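Local coordinates for protein ARF-like GTPase (Chlamydomonas reinhardtii, PDB 4M9Q) that is an ARF-like small GTPase of the P-loop NTPase fold that binds phosphoaminophosphonic acid-guanylate ester together with a magnesium ion, at residues F142-K147 / H156-G161. Sequence-based numbering, arbitrary orientation.
With GNP (phosphoaminophosphonic acid-guanylate ester), chain D.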
ATOM      1  N   PHE A 142      -1.802  -8.514   7.508  1.00 30.94           N
ATOM      2  CA  PHE A 142      -0.626  -8.859   8.266  1.00 30.73           C
ATOM      3  C   PHE A 142      -0.478  -7.854   9.376  1.00 31.73           C
ATOM      4  O   PHE A 142      -0.329  -6.675   9.123  1.00 30.99           O
ATOM      5  CB  PHE A 142       0.605  -8.736   7.397  1.00 31.11           C
ATOM      6  CG  PHE A 142       0.604  -9.661   6.221  1.00 32.89           C
ATOM      7  CD1 PHE A 142       0.139  -9.235   4.990  1.00 32.77           C
ATOM      8  CD2 PHE A 142       1.113 -10.936   6.335  1.00 34.60           C
ATOM      9  CE1 PHE A 142       0.156 -10.068   3.904  1.00 32.36           C
ATOM     10  CE2 PHE A 142       1.112 -11.786   5.256  1.00 35.50           C
ATOM     11  CZ  PHE A 142       0.618 -11.355   4.046  1.00 33.58           C
ATOM     12  N   PRO A 143      -0.535  -8.319  10.625  1.00 31.76           N
ATOM     13  CA  PRO A 143      -0.229  -7.430  11.699  1.00 31.12           C
ATOM     14  C   PRO A 143       1.250  -7.097  11.730  1.00 31.82           C
ATOM     15  O   PRO A 143       2.067  -7.960  11.449  1.00 34.01           O
ATOM     16  CB  PRO A 143      -0.622  -8.227  12.951  1.00 35.34           C
ATOM     17  CG  PRO A 143      -0.997  -9.580  12.509  1.00 35.30           C
ATOM     18  CD  PRO A 143      -0.977  -9.647  11.038  1.00 32.00           C
ATOM     19  N   CYS A 144       1.612  -5.875  12.139  1.00 30.73           N
ATOM     20  CA  CYS A 144       3.007  -5.490  12.148  1.00 30.30           C
ATOM     21  C   CYS A 144       3.242  -4.301  13.041  1.00 31.59           C
ATOM     22  O   CYS A 144       2.311  -3.693  13.596  1.00 32.40           O
ATOM     23  CB  CYS A 144       3.466  -5.133  10.738  1.00 30.04           C
ATOM     24  SG  CYS A 144       2.636  -3.656  10.144  1.00 30.12           S
ATOM     25  N   THR A 145       4.524  -3.972  13.171  1.00 32.06           N
ATOM     26  CA  THR A 145       4.994  -2.828  13.954  1.00 31.81           C
ATOM     27  C   THR A 145       6.092  -2.154  13.164  1.00 31.04           C
ATOM     28  O   THR A 145       7.238  -2.564  13.161  1.00 32.26           O
ATOM     29  CB  THR A 145       5.513  -3.341  15.314  1.00 34.07           C
ATOM     30  OG1 THR A 145       4.443  -4.045  15.915  1.00 35.45           O
ATOM     31  CG2 THR A 145       5.970  -2.218  16.228  1.00 33.85           C
ATOM     32  N   ALA A 146       5.695  -1.160  12.413  1.00 32.09           N
ATOM     33  CA  ALA A 146       6.577  -0.436  11.522  1.00 32.04           C
ATOM     34  C   ALA A 146       7.608   0.303  12.370  1.00 35.70           C
ATOM     35  O   ALA A 146       8.682   0.588  11.887  1.00 37.43           O
ATOM     36  CB  ALA A 146       5.761   0.558  10.692  1.00 29.26           C
ATOM     37  N   LYS A 147       7.273   0.655  13.600  1.00 38.83           N
ATOM     38  CA  LYS A 147       8.206   1.350  14.485  1.00 46.08           C
ATOM     39  C   LYS A 147       8.598   0.467  15.657  1.00 49.73           C
ATOM     40  O   LYS A 147       8.062   0.617  16.756  1.00 54.35           O
ATOM     41  CB  LYS A 147       7.584   2.661  15.012  1.00 46.94           C
ATOM     42  CG  LYS A 147       8.591   3.637  15.618  1.00 52.82           C
ATOM     43  CD  LYS A 147       7.919   4.813  16.312  1.00 58.42           C
ATOM     44  CE  LYS A 147       8.912   5.689  17.087  1.00 68.26           C
ATOM     45  NZ  LYS A 147       8.562   5.879  18.536  1.00 69.21           N
ATOM     46  N   HIS A 156       9.957  -8.591  10.978  1.00 45.38           N
ATOM     47  CA  HIS A 156       9.938  -9.514   9.851  1.00 44.85           C
ATOM     48  C   HIS A 156       8.599  -9.615   9.162  1.00 41.79           C
ATOM     49  O   HIS A 156       8.539  -9.988   8.002  1.00 39.18           O
ATOM     50  CB  HIS A 156      10.414 -10.906  10.289  1.00 49.43           C
ATOM     51  CG  HIS A 156       9.424 -11.662  11.151  1.00 54.51           C
ATOM     52  ND1 HIS A 156       8.430 -12.416  10.630  1.00 56.12           N
ATOM     53  CD2 HIS A 156       9.290 -11.747  12.548  1.00 58.87           C
ATOM     54  CE1 HIS A 156       7.696 -12.961  11.640  1.00 57.45           C
ATOM     55  NE2 HIS A 156       8.225 -12.552  12.806  1.00 59.15           N
ATOM     56  N   ARG A 157       7.515  -9.298   9.882  0.50 41.18           N
ATOM     57  CA  ARG A 157       6.163  -9.297   9.295  0.50 38.49           C
ATOM     58  C   ARG A 157       6.079  -8.376   8.062  0.50 36.18           C
ATOM     59  O   ARG A 157       5.302  -8.633   7.144  0.50 37.64           O
ATOM     60  CB  ARG A 157       5.099  -8.897  10.330  0.50 37.61           C
ATOM     61  CG  ARG A 157       4.876  -9.818  11.548  0.50 40.05           C
ATOM     62  CD  ARG A 157       4.805  -8.948  12.817  0.50 40.75           C
ATOM     63  NE  ARG A 157       3.717  -9.137  13.774  0.50 41.26           N
ATOM     64  CZ  ARG A 157       3.461  -8.300  14.791  0.50 41.52           C
ATOM     65  NH1 ARG A 157       4.211  -7.191  14.987  0.50 39.58           N
ATOM     66  NH2 ARG A 157       2.442  -8.563  15.612  0.50 40.85           N
ATOM     67  N   LEU A 158       6.868  -7.308   8.020  1.00 34.61           N
ATOM     68  CA  LEU A 158       6.799  -6.379   6.877  1.00 34.82           C
ATOM     69  C   LEU A 158       7.242  -7.040   5.551  1.00 35.46           C
ATOM     70  O   LEU A 158       6.505  -6.960   4.556  1.00 33.31           O
ATOM     71  CB  LEU A 158       7.620  -5.115   7.090  1.00 33.10           C
ATOM     72  CG  LEU A 158       7.289  -4.316   8.343  1.00 32.83           C
ATOM     73  CD1 LEU A 158       8.237  -3.117   8.447  1.00 30.99           C
ATOM     74  CD2 LEU A 158       5.825  -3.915   8.414  1.00 30.99           C
ATOM     75  N   ARG A 159       8.413  -7.683   5.544  1.00 37.13           N
ATOM     76  CA  ARG A 159       8.840  -8.478   4.368  1.00 40.06           C
ATOM     77  C   ARG A 159       7.900  -9.641   4.094  1.00 39.75           C
ATOM     78  O   ARG A 159       7.620  -9.946   2.937  1.00 41.10           O
ATOM     79  CB  ARG A 159      10.291  -9.002   4.506  1.00 44.64           C
ATOM     80  CG  ARG A 159      11.392  -7.958   4.256  1.00 45.51           C
ATOM     81  CD  ARG A 159      11.564  -7.741   2.756  1.00 49.28           C
ATOM     82  NE  ARG A 159      12.333  -6.537   2.432  1.00 51.89           N
ATOM     83  CZ  ARG A 159      12.839  -6.248   1.229  1.00 50.94           C
ATOM     84  NH1 ARG A 159      12.676  -7.065   0.197  1.00 47.88           N
ATOM     85  NH2 ARG A 159      13.533  -5.126   1.061  1.00 54.82           N
ATOM     86  N   ASP A 160       7.410 -10.304   5.137  1.00 41.09           N
ATOM     87  CA  ASP A 160       6.433 -11.376   4.932  1.00 41.65           C
ATOM     88  C   ASP A 160       5.268 -10.866   4.100  1.00 38.79           C
ATOM     89  O   ASP A 160       4.869 -11.471   3.106  1.00 42.30           O
ATOM     90  CB  ASP A 160       5.925 -11.923   6.230  1.00 44.78           C
ATOM     91  CG  ASP A 160       6.997 -12.692   7.017  1.00 56.39           C
ATOM     92  OD1 ASP A 160       8.095 -13.001   6.452  1.00 61.08           O
ATOM     93  OD2 ASP A 160       6.734 -12.973   8.227  1.00 64.09           O
ATOM     94  N   GLY A 161       4.757  -9.711   4.459  1.00 35.81           N
ATOM     95  CA  GLY A 161       3.652  -9.115   3.712  1.00 33.06           C
ATOM     96  C   GLY A 161       4.081  -8.779   2.302  1.00 32.17           C
ATOM     97  O   GLY A 161       3.409  -9.138   1.354  1.00 32.57           O
TER
HETATM   98  PG  GNP D 301       0.773  10.620   6.283  1.00 34.29           P
HETATM   99  O1G GNP D 301       2.251  10.861   5.665  1.00 36.53           O
HETATM  100  O2G GNP D 301      -0.084   9.681   5.365  1.00 36.00           O
HETATM  101  O3G GNP D 301       0.179  12.009   6.579  1.00 40.23           O
HETATM  102  N3B GNP D 301       0.986   9.696   7.693  1.00 32.68           N
HETATM  103  PB  GNP D 301       1.884   8.269   7.572  1.00 29.89           P
HETATM  104  O1B GNP D 301       3.097   8.383   6.512  1.00 29.23           O
HETATM  105  O2B GNP D 301       0.902   7.181   7.238  1.00 29.08           O
HETATM  106  O3A GNP D 301       2.377   8.099   9.073  1.00 32.94           O
HETATM  107  PA  GNP D 301       3.871   8.050   9.616  1.00 34.67           P
HETATM  108  O1A GNP D 301       4.293   9.457   9.441  1.00 37.88           O
HETATM  109  O2A GNP D 301       4.556   6.909   8.949  1.00 31.68           O
HETATM  110  O5' GNP D 301       3.550   7.688  11.138  1.00 34.61           O
HETATM  111  C5' GNP D 301       2.564   8.466  11.859  1.00 36.04           C
HETATM  112  C4' GNP D 301       2.880   8.464  13.379  1.00 36.68           C
HETATM  113  O4' GNP D 301       2.767   7.101  13.814  1.00 35.44           O
HETATM  114  C3' GNP D 301       4.323   8.809  13.717  1.00 37.61           C
HETATM  115  O3' GNP D 301       4.483   9.245  15.066  1.00 42.29           O
HETATM  116  C2' GNP D 301       5.020   7.492  13.701  1.00 36.14           C
HETATM  117  O2' GNP D 301       6.180   7.428  14.478  1.00 36.51           O
HETATM  118  C1' GNP D 301       3.987   6.630  14.357  1.00 35.78           C
HETATM  119  N9  GNP D 301       4.108   5.189  14.119  1.00 35.21           N
HETATM  120  C8  GNP D 301       4.270   4.622  12.925  1.00 34.66           C
HETATM  121  N7  GNP D 301       4.276   3.286  13.033  1.00 33.64           N
HETATM  122  C5  GNP D 301       4.137   2.988  14.329  1.00 34.83           C
HETATM  123  C6  GNP D 301       4.098   1.727  15.089  1.00 35.37           C
HETATM  124  O6  GNP D 301       4.213   0.619  14.531  1.00 34.49           O
HETATM  125  N1  GNP D 301       3.919   1.816  16.389  1.00 39.16           N
HETATM  126  C2  GNP D 301       3.784   3.013  17.041  1.00 39.52           C
HETATM  127  N2  GNP D 301       3.627   2.966  18.366  1.00 40.67           N
HETATM  128  N3  GNP D 301       3.811   4.220  16.417  1.00 39.10           N
HETATM  129  C4  GNP D 301       4.021   4.247  15.058  1.00 36.66           C
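Arg157, on helix 157-190, gives up more surface than any other residue here, and it does so by lying along the backbone of 143-145. Its CG sits beside the backbone N, and bends at chi2 and chi3 lay the guanidinium over the chain, with Cys144 N 4.0 Å above the centre of one face. The Pro143 O–Arg157 NE distance is 3.1 Å, but the angle is too poor for a hydrogen bond, so the carbonyl packs against the face instead. Near the guanidinium plane, Arg157 NH1 donates a weak, bent hydrogen bond to Thr145 OG1 (3.3 Å, 128°). NH1 has its stronger partner in a salt bridge to Asp155, whose OD1 also accepts a hydrogen bond from Thr145 N and so joins Arg157 to the loop. At the strand end, Phe142 lays a ring face against the helix: Gly161 CA stands 3.6 Å from the ring centroid, 10° off its normal, a CH-pi contact to a residue with no side chain. Leu158, the next residue along the helix from Arg157, brings CD2 to 3.5 Å from Cys144 CB, while Leu20 and Ser23 of helix 17-24 also touch Leu158. Beyond Thr145, Lys147 N donates to GNP O6 at 3.2 Å and 162°. Strand 139-143 is thus packed on the C-terminal helix as its chain runs into the guanine-recognition loop, the SAK-type G5 motif of small GTPases, here Thr145-Ala146-Lys147.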